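Local coordinates for protein potential RNA-dependent RNA polymerase (Human picobirnavirus, PDB 5I62) that catalyses RNA-templated joining of ribonucleoside triphosphates into RNA, probably in both transcription and genome replication of the virus, at residues A[124-129]-A[215-220]; A[158-163]-A[211-216]; A[276-281]-A[292-297]. All coordinates share one frame; numbering follows the deposited sequence.

Interaction 1: A[124-129]-A[215-220]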
loop_
_atom_site.group_PDB
_atom_site.type_symbol
_atom_site.label_atom_id
_atom_site.label_comp_id
_atom_site.label_asym_id
_atom_site.label_seq_id
_atom_site.Cartn_x
_atom_site.Cartn_y
_atom_site.Cartn_z
ATOM N N LEU A 124 13.577 -17.904 9.775
ATOM C CA LEU A 124 12.702 -18.197 8.657
ATOM C C LEU A 124 13.358 -19.213 7.739
ATOM O O LEU A 124 14.571 -19.196 7.525
ATOM C CB LEU A 124 12.384 -16.931 7.876
ATOM C CG LEU A 124 11.896 -15.726 8.675
ATOM C CD1 LEU A 124 11.626 -14.582 7.718
ATOM C CD2 LEU A 124 10.640 -16.080 9.470
ATOM N N ARG A 125 12.550 -20.101 7.191
ATOM C CA ARG A 125 13.010 -20.965 6.124
ATOM C C ARG A 125 12.123 -20.722 4.917
ATOM O O ARG A 125 10.951 -20.347 5.053
ATOM C CB ARG A 125 12.965 -22.423 6.535
ATOM C CG ARG A 125 13.059 -22.612 8.030
ATOM C CD ARG A 125 13.577 -23.965 8.357
ATOM N NE ARG A 125 13.728 -24.123 9.804
ATOM C CZ ARG A 125 14.878 -24.460 10.402
ATOM N NH1 ARG A 125 16.003 -24.695 9.704
ATOM N NH2 ARG A 125 14.925 -24.567 11.728
ATOM N N LEU A 126 12.701 -20.914 3.737
ATOM C CA LEU A 126 11.943 -20.738 2.510
ATOM C C LEU A 126 10.820 -21.758 2.448
ATOM O O LEU A 126 11.030 -22.943 2.709
ATOM C CB LEU A 126 12.849 -20.898 1.294
ATOM C CG LEU A 126 13.487 -19.627 0.737
ATOM C CD1 LEU A 126 14.571 -19.137 1.693
ATOM C CD2 LEU A 126 14.058 -19.915 -0.653
ATOM N N ARG A 127 9.627 -21.293 2.120
ATOM C CA ARG A 127 8.583 -22.226 1.749
ATOM C C ARG A 127 8.846 -22.743 0.334
ATOM O O ARG A 127 9.558 -22.119 -0.452
ATOM C CB ARG A 127 7.223 -21.555 1.834
ATOM C CG ARG A 127 6.840 -21.230 3.251
ATOM C CD ARG A 127 5.354 -21.162 3.412
ATOM N NE ARG A 127 4.777 -22.477 3.669
ATOM C CZ ARG A 127 3.485 -22.682 3.890
ATOM N NH1 ARG A 127 2.649 -21.645 3.885
ATOM N NH2 ARG A 127 3.037 -23.913 4.112
ATOM N N SER A 128 8.276 -23.906 0.014
ATOM C CA SER A 128 8.467 -24.442 -1.327
ATOM C C SER A 128 7.629 -23.655 -2.326
ATOM O O SER A 128 6.647 -22.996 -1.968
ATOM C CB SER A 128 8.078 -25.918 -1.398
ATOM O OG SER A 128 6.681 -26.035 -1.266
ATOM N N GLU A 129 8.019 -23.735 -3.601
ATOM C CA GLU A 129 7.252 -23.045 -4.630
ATOM C C GLU A 129 5.799 -23.511 -4.643
ATOM O O GLU A 129 4.881 -22.695 -4.776
ATOM C CB GLU A 129 7.918 -23.216 -6.001
ATOM C CG GLU A 129 9.235 -22.455 -6.069
ATOM C CD GLU A 129 9.922 -22.472 -7.420
ATOM O OE1 GLU A 129 9.445 -23.138 -8.368
ATOM O OE2 GLU A 129 10.967 -21.790 -7.521
ATOM N N LEU A 215 8.081 -14.643 -2.727
ATOM C CA LEU A 215 7.169 -14.959 -1.636
ATOM C C LEU A 215 7.565 -16.216 -0.879
ATOM O O LEU A 215 7.054 -16.440 0.221
ATOM C CB LEU A 215 5.741 -15.084 -2.160
ATOM C CG LEU A 215 5.076 -13.778 -2.604
ATOM C CD1 LEU A 215 3.714 -14.063 -3.220
ATOM C CD2 LEU A 215 4.924 -12.824 -1.442
ATOM N N GLN A 216 8.456 -17.047 -1.434
ATOM C CA GLN A 216 8.995 -18.149 -0.644
ATOM C C GLN A 216 9.636 -17.645 0.651
ATOM O O GLN A 216 9.736 -18.398 1.625
ATOM C CB GLN A 216 10.021 -18.937 -1.451
ATOM C CG GLN A 216 9.440 -19.796 -2.568
ATOM C CD GLN A 216 10.531 -20.580 -3.250
ATOM O OE1 GLN A 216 11.140 -20.103 -4.210
ATOM N NE2 GLN A 216 10.832 -21.763 -2.721
ATOM N N VAL A 217 10.112 -16.398 0.660
ATOM C CA VAL A 217 10.650 -15.775 1.867
ATOM C C VAL A 217 9.613 -14.851 2.492
ATOM O O VAL A 217 9.353 -14.914 3.697
ATOM C CB VAL A 217 11.948 -15.004 1.575
ATOM C CG1 VAL A 217 12.236 -14.019 2.719
ATOM C CG2 VAL A 217 13.107 -15.964 1.418
ATOM N N TYR A 218 9.010 -13.977 1.692
ATOM C CA TYR A 218 8.202 -12.921 2.292
ATOM C C TYR A 218 6.915 -13.461 2.905
ATOM O O TYR A 218 6.421 -12.911 3.902
ATOM C CB TYR A 218 7.913 -11.830 1.271
ATOM C CG TYR A 218 9.160 -11.088 0.882
ATOM C CD1 TYR A 218 9.854 -10.334 1.826
ATOM C CD2 TYR A 218 9.656 -11.136 -0.413
ATOM C CE1 TYR A 218 11.012 -9.651 1.494
ATOM C CE2 TYR A 218 10.813 -10.443 -0.763
ATOM C CZ TYR A 218 11.483 -9.696 0.197
ATOM O OH TYR A 218 12.629 -9.001 -0.131
ATOM N N GLN A 219 6.349 -14.540 2.331
ATOM C CA GLN A 219 5.145 -15.134 2.912
ATOM C C GLN A 219 5.385 -15.623 4.337
ATOM O O GLN A 219 4.674 -15.176 5.254
ATOM C CB GLN A 219 4.628 -16.263 2.008
ATOM C CG GLN A 219 3.299 -16.088 1.400
ATOM C CD GLN A 219 3.016 -17.227 0.416
ATOM O OE1 GLN A 219 3.385 -18.384 0.656
ATOM N NE2 GLN A 219 2.373 -16.897 -0.687
ATOM N N PRO A 220 6.334 -16.531 4.594
ATOM C CA PRO A 220 6.578 -16.924 5.992
ATOM C C PRO A 220 7.040 -15.771 6.873
ATOM O O PRO A 220 6.723 -15.755 8.066
ATOM C CB PRO A 220 7.652 -18.019 5.874
ATOM C CG PRO A 220 8.272 -17.815 4.561
ATOM C CD PRO A 220 7.187 -17.289 3.667
#

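Interaction 2: A[158-163]-A[211-216]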
loop_
_atom_site.group_PDB
_atom_site.type_symbol
_atom_site.label_atom_id
_atom_site.label_comp_id
_atom_site.label_asym_id
_atom_site.label_seq_id
_atom_site.Cartn_x
_atom_site.Cartn_y
_atom_site.Cartn_z
ATOM N N ILE A 158 5.723 -23.247 -12.632
ATOM C CA ILE A 158 6.588 -23.944 -11.683
ATOM C C ILE A 158 6.945 -25.349 -12.191
ATOM O O ILE A 158 6.173 -25.944 -12.918
ATOM C CB ILE A 158 5.937 -24.003 -10.289
ATOM C CG1 ILE A 158 4.610 -24.743 -10.330
ATOM C CG2 ILE A 158 5.735 -22.592 -9.734
ATOM C CD1 ILE A 158 4.000 -24.954 -8.926
ATOM N N PRO A 159 8.125 -25.874 -11.812
ATOM C CA PRO A 159 9.123 -25.187 -10.991
ATOM C C PRO A 159 9.824 -24.083 -11.772
ATOM O O PRO A 159 9.933 -24.168 -13.003
ATOM C CB PRO A 159 10.095 -26.311 -10.615
ATOM C CG PRO A 159 10.058 -27.204 -11.814
ATOM C CD PRO A 159 8.600 -27.208 -12.233
ATOM N N CYS A 160 10.264 -23.045 -11.071
ATOM C CA CYS A 160 10.874 -21.899 -11.718
ATOM C C CYS A 160 12.134 -21.481 -10.970
ATOM O O CYS A 160 12.304 -21.754 -9.783
ATOM C CB CYS A 160 9.897 -20.710 -11.841
ATOM S SG CYS A 160 9.202 -20.092 -10.276
ATOM N N ASP A 161 13.023 -20.836 -11.719
ATOM C CA ASP A 161 14.283 -20.297 -11.231
ATOM C C ASP A 161 14.430 -18.939 -11.890
ATOM O O ASP A 161 14.307 -18.847 -13.116
ATOM C CB ASP A 161 15.454 -21.218 -11.592
ATOM C CG ASP A 161 16.799 -20.695 -11.096
ATOM O OD1 ASP A 161 16.843 -20.065 -10.019
ATOM O OD2 ASP A 161 17.813 -20.918 -11.789
ATOM N N VAL A 162 14.632 -17.882 -11.097
ATOM C CA VAL A 162 14.764 -16.528 -11.630
ATOM C C VAL A 162 16.050 -15.904 -11.104
ATOM O O VAL A 162 16.440 -16.151 -9.959
ATOM C CB VAL A 162 13.530 -15.645 -11.292
ATOM C CG1 VAL A 162 12.229 -16.264 -11.832
ATOM C CG2 VAL A 162 13.411 -15.415 -9.774
ATOM N N TYR A 163 16.717 -15.110 -11.941
ATOM C CA TYR A 163 17.935 -14.431 -11.517
ATOM C C TYR A 163 18.288 -13.372 -12.542
ATOM O O TYR A 163 17.861 -13.451 -13.696
ATOM C CB TYR A 163 19.111 -15.407 -11.327
ATOM C CG TYR A 163 19.460 -16.230 -12.558
ATOM C CD1 TYR A 163 18.875 -17.475 -12.767
ATOM C CD2 TYR A 163 20.379 -15.773 -13.501
ATOM C CE1 TYR A 163 19.197 -18.249 -13.878
ATOM C CE2 TYR A 163 20.699 -16.533 -14.620
ATOM C CZ TYR A 163 20.103 -17.771 -14.798
ATOM O OH TYR A 163 20.421 -18.534 -15.903
ATOM N N ASN A 211 7.441 -13.329 -8.495
ATOM C CA ASN A 211 6.640 -13.195 -7.280
ATOM C C ASN A 211 6.618 -14.495 -6.471
ATOM O O ASN A 211 6.693 -14.465 -5.239
ATOM C CB ASN A 211 5.218 -12.752 -7.624
ATOM C CG ASN A 211 5.084 -11.246 -7.772
ATOM O OD1 ASN A 211 5.906 -10.469 -7.259
ATOM N ND2 ASN A 211 4.053 -10.828 -8.462
ATOM N N ILE A 212 6.512 -15.649 -7.141
ATOM C CA ILE A 212 6.608 -16.930 -6.430
ATOM C C ILE A 212 7.934 -17.038 -5.677
ATOM O O ILE A 212 7.972 -17.380 -4.489
ATOM C CB ILE A 212 6.437 -18.108 -7.411
ATOM C CG1 ILE A 212 5.039 -18.113 -8.022
ATOM C CG2 ILE A 212 6.733 -19.437 -6.696
ATOM C CD1 ILE A 212 4.891 -19.110 -9.204
ATOM N N ARG A 213 9.050 -16.786 -6.364
ATOM C CA ARG A 213 10.342 -16.940 -5.709
ATOM C C ARG A 213 10.489 -15.955 -4.549
ATOM O O ARG A 213 10.980 -16.320 -3.473
ATOM C CB ARG A 213 11.466 -16.765 -6.723
ATOM C CG ARG A 213 11.661 -18.003 -7.611
ATOM C CD ARG A 213 12.200 -19.101 -6.752
ATOM N NE ARG A 213 13.643 -19.075 -6.714
ATOM C CZ ARG A 213 14.399 -19.429 -5.683
ATOM N NH1 ARG A 213 13.867 -19.826 -4.540
ATOM N NH2 ARG A 213 15.711 -19.361 -5.812
ATOM N N GLU A 214 10.085 -14.700 -4.755
ATOM C CA GLU A 214 10.131 -13.717 -3.671
ATOM C C GLU A 214 9.307 -14.181 -2.473
ATOM O O GLU A 214 9.776 -14.156 -1.329
ATOM C CB GLU A 214 9.616 -12.369 -4.161
ATOM C CG GLU A 214 10.481 -11.672 -5.178
ATOM C CD GLU A 214 9.783 -10.427 -5.699
ATOM O OE1 GLU A 214 8.540 -10.475 -5.895
ATOM O OE2 GLU A 214 10.464 -9.416 -5.914
ATOM N N LEU A 215 8.081 -14.643 -2.727
ATOM C CA LEU A 215 7.169 -14.959 -1.636
ATOM C C LEU A 215 7.565 -16.216 -0.879
ATOM O O LEU A 215 7.054 -16.440 0.221
ATOM C CB LEU A 215 5.741 -15.084 -2.160
ATOM C CG LEU A 215 5.076 -13.778 -2.604
ATOM C CD1 LEU A 215 3.714 -14.063 -3.220
ATOM C CD2 LEU A 215 4.924 -12.824 -1.442
ATOM N N GLN A 216 8.456 -17.047 -1.434
ATOM C CA GLN A 216 8.995 -18.149 -0.644
ATOM C C GLN A 216 9.636 -17.645 0.651
ATOM O O GLN A 216 9.736 -18.398 1.625
ATOM C CB GLN A 216 10.021 -18.937 -1.451
ATOM C CG GLN A 216 9.440 -19.796 -2.568
ATOM C CD GLN A 216 10.531 -20.580 -3.250
ATOM O OE1 GLN A 216 11.140 -20.103 -4.210
ATOM N NE2 GLN A 216 10.832 -21.763 -2.721
HETATM O O HOH W 1 16.142 -18.187 -8.411
#

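Interaction 3: A[276-281]-A[292-297]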
loop_
_atom_site.group_PDB
_atom_site.type_symbol
_atom_site.label_atom_id
_atom_site.label_comp_id
_atom_site.label_asym_id
_atom_site.label_seq_id
_atom_site.Cartn_x
_atom_site.Cartn_y
_atom_site.Cartn_z
ATOM N N VAL A 276 20.635 -2.681 3.493
ATOM C CA VAL A 276 20.154 -2.833 4.867
ATOM C C VAL A 276 19.047 -3.876 4.928
ATOM O O VAL A 276 19.028 -4.733 5.821
ATOM C CB VAL A 276 19.669 -1.490 5.443
ATOM C CG1 VAL A 276 19.062 -1.713 6.838
ATOM C CG2 VAL A 276 20.798 -0.485 5.508
ATOM N N ALA A 277 18.089 -3.800 3.992
ATOM C CA ALA A 277 17.075 -4.847 3.890
ATOM C C ALA A 277 17.725 -6.216 3.767
ATOM O O ALA A 277 17.300 -7.175 4.416
ATOM C CB ALA A 277 16.152 -4.596 2.692
ATOM N N LYS A 278 18.765 -6.325 2.937
ATOM C CA LYS A 278 19.389 -7.625 2.733
ATOM C C LYS A 278 20.037 -8.128 4.011
ATOM O O LYS A 278 20.024 -9.333 4.287
ATOM C CB LYS A 278 20.426 -7.544 1.619
ATOM C CG LYS A 278 20.993 -8.897 1.228
ATOM C CD LYS A 278 21.996 -8.737 0.083
ATOM C CE LYS A 278 22.675 -10.056 -0.229
ATOM N NZ LYS A 278 23.670 -9.881 -1.325
ATOM N N GLU A 279 20.625 -7.218 4.794
ATOM C CA GLU A 279 21.266 -7.616 6.043
ATOM C C GLU A 279 20.243 -8.096 7.067
ATOM O O GLU A 279 20.474 -9.084 7.773
ATOM C CB GLU A 279 22.094 -6.457 6.614
ATOM C CG GLU A 279 22.916 -6.900 7.807
ATOM C CD GLU A 279 23.857 -5.827 8.346
ATOM O OE1 GLU A 279 24.167 -4.861 7.617
ATOM O OE2 GLU A 279 24.298 -5.964 9.509
ATOM N N LEU A 280 19.117 -7.388 7.187
ATOM C CA LEU A 280 18.070 -7.816 8.112
ATOM C C LEU A 280 17.498 -9.168 7.707
ATOM O O LEU A 280 17.248 -10.035 8.556
ATOM C CB LEU A 280 16.967 -6.769 8.167
ATOM C CG LEU A 280 17.413 -5.396 8.665
ATOM C CD1 LEU A 280 16.257 -4.406 8.538
ATOM C CD2 LEU A 280 17.890 -5.499 10.106
ATOM N N LEU A 281 17.240 -9.345 6.405
ATOM C CA LEU A 281 16.725 -10.623 5.918
ATOM C C LEU A 281 17.722 -11.750 6.167
ATOM O O LEU A 281 17.333 -12.864 6.540
ATOM C CB LEU A 281 16.400 -10.523 4.427
ATOM C CG LEU A 281 15.180 -9.658 4.146
ATOM C CD1 LEU A 281 14.981 -9.529 2.634
ATOM C CD2 LEU A 281 13.979 -10.301 4.797
ATOM N N ASP A 292 21.186 -18.625 -1.200
ATOM C CA ASP A 292 20.994 -18.505 -2.642
ATOM C C ASP A 292 19.923 -17.482 -2.986
ATOM O O ASP A 292 20.086 -16.703 -3.931
ATOM C CB ASP A 292 20.620 -19.854 -3.230
ATOM C CG ASP A 292 21.828 -20.682 -3.564
ATOM O OD1 ASP A 292 22.851 -20.087 -3.968
ATOM O OD2 ASP A 292 21.775 -21.916 -3.389
ATOM N N TRP A 293 18.804 -17.517 -2.263
ATOM C CA TRP A 293 17.734 -16.547 -2.447
ATOM C C TRP A 293 18.243 -15.113 -2.300
ATOM O O TRP A 293 17.861 -14.229 -3.076
ATOM C CB TRP A 293 16.622 -16.833 -1.442
ATOM C CG TRP A 293 15.399 -15.985 -1.606
ATOM C CD1 TRP A 293 14.270 -16.296 -2.322
ATOM C CD2 TRP A 293 15.171 -14.687 -1.039
ATOM N NE1 TRP A 293 13.361 -15.275 -2.233
ATOM C CE2 TRP A 293 13.886 -14.270 -1.456
ATOM C CE3 TRP A 293 15.927 -13.838 -0.213
ATOM C CZ2 TRP A 293 13.335 -13.043 -1.075
ATOM C CZ3 TRP A 293 15.383 -12.612 0.157
ATOM C CH2 TRP A 293 14.096 -12.231 -0.272
ATOM N N LEU A 294 19.096 -14.864 -1.302
ATOM C CA LEU A 294 19.580 -13.510 -1.058
ATOM C C LEU A 294 20.469 -13.016 -2.195
ATOM O O LEU A 294 20.481 -11.816 -2.501
ATOM C CB LEU A 294 20.329 -13.463 0.275
ATOM C CG LEU A 294 19.430 -13.525 1.508
ATOM C CD1 LEU A 294 20.223 -13.979 2.741
ATOM C CD2 LEU A 294 18.794 -12.146 1.755
ATOM N N GLU A 295 21.217 -13.922 -2.831
ATOM C CA GLU A 295 22.100 -13.523 -3.921
ATOM C C GLU A 295 21.359 -13.449 -5.251
ATOM O O GLU A 295 21.702 -12.621 -6.098
ATOM C CB GLU A 295 23.286 -14.472 -4.025
ATOM C CG GLU A 295 24.206 -14.440 -2.801
ATOM C CD GLU A 295 24.780 -13.048 -2.549
ATOM O OE1 GLU A 295 25.203 -12.383 -3.527
ATOM O OE2 GLU A 295 24.764 -12.611 -1.382
ATOM N N ARG A 296 20.369 -14.319 -5.469
ATOM C CA ARG A 296 19.737 -14.480 -6.779
ATOM C C ARG A 296 18.410 -13.760 -6.922
ATOM O O ARG A 296 18.145 -13.177 -7.970
ATOM C CB ARG A 296 19.480 -15.955 -7.088
ATOM C CG ARG A 296 20.632 -16.730 -7.652
ATOM C CD ARG A 296 20.332 -18.219 -7.511
ATOM N NE ARG A 296 19.777 -18.818 -8.718
ATOM C CZ ARG A 296 20.498 -19.091 -9.800
ATOM N NH1 ARG A 296 21.798 -18.802 -9.827
ATOM N NH2 ARG A 296 19.930 -19.650 -10.849
ATOM N N VAL A 297 17.545 -13.847 -5.919
ATOM C CA VAL A 297 16.164 -13.380 -6.027
ATOM C C VAL A 297 15.987 -11.993 -5.428
ATOM O O VAL A 297 15.369 -11.117 -6.035
ATOM C CB VAL A 297 15.207 -14.388 -5.349
ATOM C CG1 VAL A 297 13.761 -13.876 -5.421
ATOM C CG2 VAL A 297 15.347 -15.777 -5.960
HETATM O O HOH W 2 22.039 -9.380 -3.269
#

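Interaction 1: A[124-129]-A[215-220]
Two donors of the loop 124-129 converge on the carbonyl oxygen Gln216 O. Arg127 N gives it a hydrogen bond of 2.9 Å that arrives in the carbonyl plane on a lone pair, and Leu126 CA adds a CA-H...O contact at 3.3 Å. That oxygen is available because the residue one helical turn on is Pro220, whose nitrogen has no hydrogen to offer, and the helix is kinked there. Gln216 completes a ring of bonds to the same residue: its extended chain brings NE2 2.6 Å from Arg127 O, with the acceptor almost in the amide plane. Glutamine suits this place, since its side-chain amide can reach out from the helix and bond to a carbonyl of an irregular loop. Leu126 packs beside this polar pair, CD1 lying 3.5 Å from Val217 CG2 as the two branched side chains cross obliquely. On the far side of the bonds the Pro220 ring offers CG to Arg127 CG at 3.9 Å, an aliphatic surface for the arginine's stem. The loop thus lies over helix 208-228 just before Ser128 caps helix 129-135 through the N of Asn131, while Leu126 and Val217 both reach Trp293 of helix 288-296.

Interaction 2: A[158-163]-A[211-216]
Strand 160-163 runs across helix 211-216 almost perpendicularly, at 88°, with the two axes 8.7 Å apart at closest approach. This is helix-on-sheet packing at a beta hairpin: strand 160-165 pairs antiparallel with 168-173 in the mixed sheet, and helix 208-228 lies against it. Small and branched apolar groups fill the gap. Ile158, just before the strand, puts CG2 3.6 Å from Ile212 CD1, the two isoleucines crossing at about a right angle. Val162 CG2 rests on the methylene stem of Arg213, 3.8 Å from its CG, the two side chains passing in opposite directions; Cys160 SG comes up beside the same CG. Arginine suits the margin because its stem can pack against the strand while bends at chi2 and chi3 carry the guanidinium to polar partners. There Arg213 NH2 donates to water 1 at 2.9 Å. This water in turn donates to Asp161 OD1 and Val162 O, so it ties aspartate, strand carbonyl and arginine together; Asp161 also forms a salt bridge to Arg296. At the other end of the guanidinium, Arg213 NH1 makes a nearly straight 2.8 Å bond (174°) to Gln216 OE1, which lies in the guanidinium plane while the nitrogen stands above the amide carbonyl plane.

Interaction 3: A[276-281]-A[292-297]
Lys278 and Leu281 meet Trp293, Leu294 and Glu295 in an antiparallel helical hairpin, formed where helix 271-284 and helix 288-296 follow one another within the catalytic region of the polymerase. The short axes run at 171° but stay 11.0 Å apart, a wide spacing that long side chains must bridge. Leu294 does so from the second helix: its CD2 methyl enters between Leu281 CB, at 3.9 Å, and the aliphatic stem of Lys278, whose CG lies 4.0 Å away. Leucine fits because its side chain is long enough to put a methyl against both neighbours. Leu281 continues the apolar layer inward, where its CD1 methyl meets the six-membered end of the Trp293 indole, 4.0 Å from CZ3. The methyl approaches the ring's edge, near its plane, rather than lying over a face. One face of that ring instead receives Val297 CB from the next turn of the same segment, and the indole NE1 is hydrogen-bonded to Arg213 O of helix 208-228.

Toward the outside the chemistry changes. Lys278 has CG anti to the backbone N (chi1 -173°), and the rest of its chain is fully extended. It spans the gap, and NZ forms a salt bridge with Glu295 OE2 at 2.9 Å, meeting the oxygen from above the carboxylate plane. The exposed Glu295 starts away from the first helix, and a bend at chi2 (-59°) swings its CD back toward the lysine. NZ also donates to water 2 at 2.6 Å, and this water donates to Leu294 O, so the ammonium is joined to the second helix through both a side chain and the backbone. Lysine suits the boundary, with methylenes packing on Leu294 and the charge at the far end. Ala277, Leu280 and Leu281 pack on helix 327-345, while Leu281 and Trp293 both touch helix 208-228, so the hairpin packs against both helices.

How the interactions relate
Interactions 1 and 2 use overlapping parts of helix 208-228 and share Leu215 and Gln216; Glu129 joins them, its OE1 hydrogen-bonded to Cys160 N. Interaction 3 involves a separate helix pair, yet it borders both: Tyr218 meets Trp293 edge-to-face, and Arg213 NH2 packs on Val297. Interaction 3 is the most buried, an apolar layer edged by one salt bridge at the surface. The other two are partly buried. The contact of 124-129 depends on direct backbone and amide hydrogen bonds, as suits an irregular loop, whereas 158-163, whose strand backbone already pairs with its hairpin partner, meets the helix through apolar packing and a water bridge.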